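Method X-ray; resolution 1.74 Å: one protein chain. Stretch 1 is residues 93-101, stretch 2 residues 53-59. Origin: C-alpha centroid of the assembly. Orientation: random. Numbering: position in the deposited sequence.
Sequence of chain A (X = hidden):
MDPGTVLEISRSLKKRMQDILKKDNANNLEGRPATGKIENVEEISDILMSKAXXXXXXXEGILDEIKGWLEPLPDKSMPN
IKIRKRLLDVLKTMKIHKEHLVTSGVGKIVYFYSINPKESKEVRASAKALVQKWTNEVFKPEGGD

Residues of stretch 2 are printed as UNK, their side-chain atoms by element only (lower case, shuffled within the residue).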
# COMPACT_ATOMS: atom_id res chain seq x y z
N THR A 93 -1.38 -5.92 -9.69
CA THR A 93 -1.38 -7.33 -10.10
C THR A 93 -2.19 -8.23 -9.18
O THR A 93 -2.39 -9.41 -9.51
CB THR A 93 0.05 -7.95 -10.20
OG1 THR A 93 0.61 -8.17 -8.90
CG2 THR A 93 1.01 -7.10 -11.07
N MET A 94 -2.61 -7.72 -8.03
CA MET A 94 -3.27 -8.54 -7.01
C MET A 94 -4.79 -8.57 -7.12
O MET A 94 -5.42 -7.54 -7.46
CB MET A 94 -2.86 -8.02 -5.62
CG MET A 94 -1.44 -8.36 -5.33
SD MET A 94 -0.95 -7.57 -3.79
CE MET A 94 0.37 -8.64 -3.29
N LYS A 95 -5.40 -9.74 -6.85
CA LYS A 95 -6.86 -9.87 -6.92
C LYS A 95 -7.45 -9.38 -5.58
O LYS A 95 -7.86 -10.17 -4.73
CB LYS A 95 -7.29 -11.31 -7.21
CG LYS A 95 -6.88 -11.75 -8.60
CD LYS A 95 -7.41 -13.11 -9.00
CE LYS A 95 -6.87 -13.52 -10.37
NZ LYS A 95 -7.33 -14.89 -10.85
N ILE A 96 -7.54 -8.05 -5.47
CA ILE A 96 -7.94 -7.34 -4.25
C ILE A 96 -9.43 -7.05 -4.23
O ILE A 96 -9.98 -6.46 -5.18
CB ILE A 96 -7.08 -6.09 -4.09
CG1 ILE A 96 -5.62 -6.49 -3.76
CG2 ILE A 96 -7.62 -5.19 -3.01
CD1 ILE A 96 -4.60 -5.32 -3.88
N HIS A 97 -10.10 -7.46 -3.16
CA HIS A 97 -11.54 -7.37 -3.11
C HIS A 97 -11.93 -6.51 -1.93
O HIS A 97 -11.08 -6.10 -1.13
CB HIS A 97 -12.19 -8.77 -3.05
CG HIS A 97 -11.85 -9.64 -4.23
ND1 HIS A 97 -11.77 -9.17 -5.53
CD2 HIS A 97 -11.55 -10.96 -4.30
CE1 HIS A 97 -11.45 -10.15 -6.34
NE2 HIS A 97 -11.31 -11.26 -5.63
N LYS A 98 -13.23 -6.24 -1.82
CA LYS A 98 -13.74 -5.35 -0.77
C LYS A 98 -13.17 -5.62 0.63
O LYS A 98 -12.75 -4.69 1.31
CB LYS A 98 -15.27 -5.46 -0.78
CG LYS A 98 -15.94 -4.72 0.39
CD LYS A 98 -17.47 -4.95 0.37
CE LYS A 98 -17.87 -6.42 0.57
NZ LYS A 98 -18.17 -7.12 -0.73
N GLU A 99 -13.18 -6.88 1.07
CA GLU A 99 -12.77 -7.23 2.42
C GLU A 99 -11.31 -6.94 2.67
O GLU A 99 -10.95 -6.43 3.73
CB GLU A 99 -13.10 -8.70 2.73
CG GLU A 99 -14.61 -9.03 2.69
CD GLU A 99 -15.18 -9.30 1.28
OE1 GLU A 99 -14.42 -9.35 0.24
OE2 GLU A 99 -16.44 -9.46 1.23
N HIS A 100 -10.46 -7.21 1.68
CA HIS A 100 -9.04 -6.86 1.77
C HIS A 100 -8.82 -5.35 1.96
O HIS A 100 -7.95 -4.95 2.73
CB HIS A 100 -8.30 -7.26 0.47
CG HIS A 100 -8.41 -8.70 0.13
ND1 HIS A 100 -8.77 -9.15 -1.13
CD2 HIS A 100 -8.13 -9.81 0.85
CE1 HIS A 100 -8.78 -10.47 -1.14
NE2 HIS A 100 -8.39 -10.90 0.06
N LEU A 101 -9.60 -4.55 1.23
CA LEU A 101 -9.48 -3.09 1.28
C LEU A 101 -10.00 -2.52 2.61
O LEU A 101 -9.34 -1.65 3.22
CB LEU A 101 -10.24 -2.48 0.10
CG LEU A 101 -9.62 -2.80 -1.27
CD1 LEU A 101 -10.59 -2.45 -2.37
CD2 LEU A 101 -8.23 -2.09 -1.40
N UNK A 53 1.78 -17.49 -4.28
CA UNK A 53 1.75 -16.94 -2.91
C UNK A 53 0.61 -15.96 -2.66
O UNK A 53 0.32 -15.58 -1.50
c UNK A 53 3.05 -16.23 -2.58
c UNK A 53 4.33 -16.99 -2.32
c UNK A 53 5.39 -15.94 -1.98
c UNK A 53 4.16 -17.96 -1.18
N UNK A 54 -0.03 -15.52 -3.74
CA UNK A 54 -0.87 -14.31 -3.65
C UNK A 54 -2.00 -14.39 -2.64
O UNK A 54 -2.20 -13.46 -1.82
o UNK A 54 -3.64 -12.01 -6.75
c UNK A 54 -2.47 -12.02 -6.33
n UNK A 54 -1.40 -11.61 -7.08
c UNK A 54 -2.18 -12.58 -4.96
c UNK A 54 -1.45 -13.93 -5.02
N UNK A 55 -2.77 -15.46 -2.71
CA UNK A 55 -3.91 -15.56 -1.81
C UNK A 55 -3.50 -15.66 -0.36
O UNK A 55 -4.16 -15.10 0.49
c UNK A 55 -4.77 -16.76 -2.14
c UNK A 55 -5.74 -16.52 -3.29
o UNK A 55 -7.53 -15.33 -2.16
o UNK A 55 -6.50 -14.32 -3.78
c UNK A 55 -6.66 -15.30 -3.05
N UNK A 56 -2.43 -16.41 -0.09
CA UNK A 56 -1.91 -16.54 1.28
C UNK A 56 -1.43 -15.19 1.78
O UNK A 56 -1.71 -14.82 2.92
o UNK A 56 -1.17 -18.82 1.09
c UNK A 56 -0.75 -17.51 1.35
N UNK A 57 -0.72 -14.44 0.93
CA UNK A 57 -0.27 -13.11 1.29
C UNK A 57 -1.46 -12.19 1.65
O UNK A 57 -1.42 -11.48 2.67
c UNK A 57 0.62 -12.52 0.18
c UNK A 57 2.57 -12.64 -1.29
c UNK A 57 2.00 -13.13 0.02
c UNK A 57 2.92 -12.76 1.18
N UNK A 58 -2.51 -12.22 0.84
CA UNK A 58 -3.66 -11.34 1.06
C UNK A 58 -4.36 -11.78 2.36
O UNK A 58 -4.72 -10.92 3.18
c UNK A 58 -4.12 -10.74 -1.39
c UNK A 58 -5.07 -11.02 -2.55
c UNK A 58 -4.63 -11.40 -0.11
c UNK A 58 -3.96 -9.18 -1.14
N UNK A 59 -4.50 -13.10 2.54
CA UNK A 59 -5.13 -13.68 3.74
C UNK A 59 -4.36 -13.33 5.02
O UNK A 59 -4.97 -13.18 6.10
c UNK A 59 -5.25 -15.21 3.63
o UNK A 59 -7.15 -14.81 2.24
o UNK A 59 -6.47 -16.89 2.46
c UNK A 59 -6.36 -15.66 2.71
O HOH W 1 -3.67 -12.32 -9.80
O HOH W 2 -8.44 -12.67 -3.97
O HOH W 3 -7.83 -13.75 0.05

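Position 53 carries four side-chain carbons, forked at the second, and no heteroatom. It lies out of reach of stretch 1: its nearest side-chain atom, CB, is 8.1 Å from Met-94 CE. A fork one carbon beyond CB defines leucine, so the identity of Leu-53 rests on topology alone.

Position 54 has three carbons in line, the third bearing one oxygen and one nitrogen: a primary amide. The amide oxygen lies 2.9 Å from Lys-95 N, the nitrogen 3.4 Å from Thr-93 O. This is glutamine, and the backbone fixes the amide's orientation, since Lys-95 N can only donate and Thr-93 O only accept. The Lys-95 N to Gln-54 OE1 hydrogen bond is nearly straight (161°); that from Gln-54 NE2 to Thr-93 O is weak (147°). Water 1 donates to Gln-54 OE1 and Thr-93 O.

Position 55 again has three carbons, but the third carries two oxygens, a carboxylate. Its CA-to-CB bond points sideways, yet the chain, with chi1 and chi2 both m, brings its end nearer, one oxygen lying 4.5 Å from Lys-95 O. This is glutamate. Water 2 fills that gap, donating to Glu-55 OE2 (2.6 Å) and to Lys-95 O (2.7 Å).

Position 56 shows one carbon and then one oxygen, with no second branch at CB, and is out of reach of stretch 1: serine.

Position 57 has four carbons forked at the second. It is buried, but its nearest approach to stretch 1 is a terminal carbon 5.0 Å from Met-94 CE. This is leucine.

Position 58 repeats that forked pattern, with its CA-to-CB bond directed toward stretch 1. One terminal carbon lies 4.1 Å from Ile-96 CG1 and 4.3 Å from Met-94 SD; the other sits over one face of the His-100 ring and 3.6 Å from Lys-95 O. This too is leucine.

Position 59 has two carbons, the second with two oxygens. CA-to-CB points away, although the carboxylate comes nearer; its link to stretch 1 runs through water 3, 2.9 Å from His-100 NE2. This is aspartate. Water 3 donates to Asp-59 OD1 (2.5 Å) and Glu-55 OE1 (2.7 Å).

The contact, 375 Å² summed over both sides, thus joins a polar clamp to an apolar plug. Gln-54 reads the backbone at Thr-93 and Lys-95, while Leu-58, one helical turn later, packs against Met-94, Ile-96 and His-100. The imidazole is held from within its own stretch, where His-97 N donates to His-100 ND1 (3.0 Å, 161°). Waters 2 and 3 extend the polar link through Glu-55.

Stretch 2 53-59: LQESLLD
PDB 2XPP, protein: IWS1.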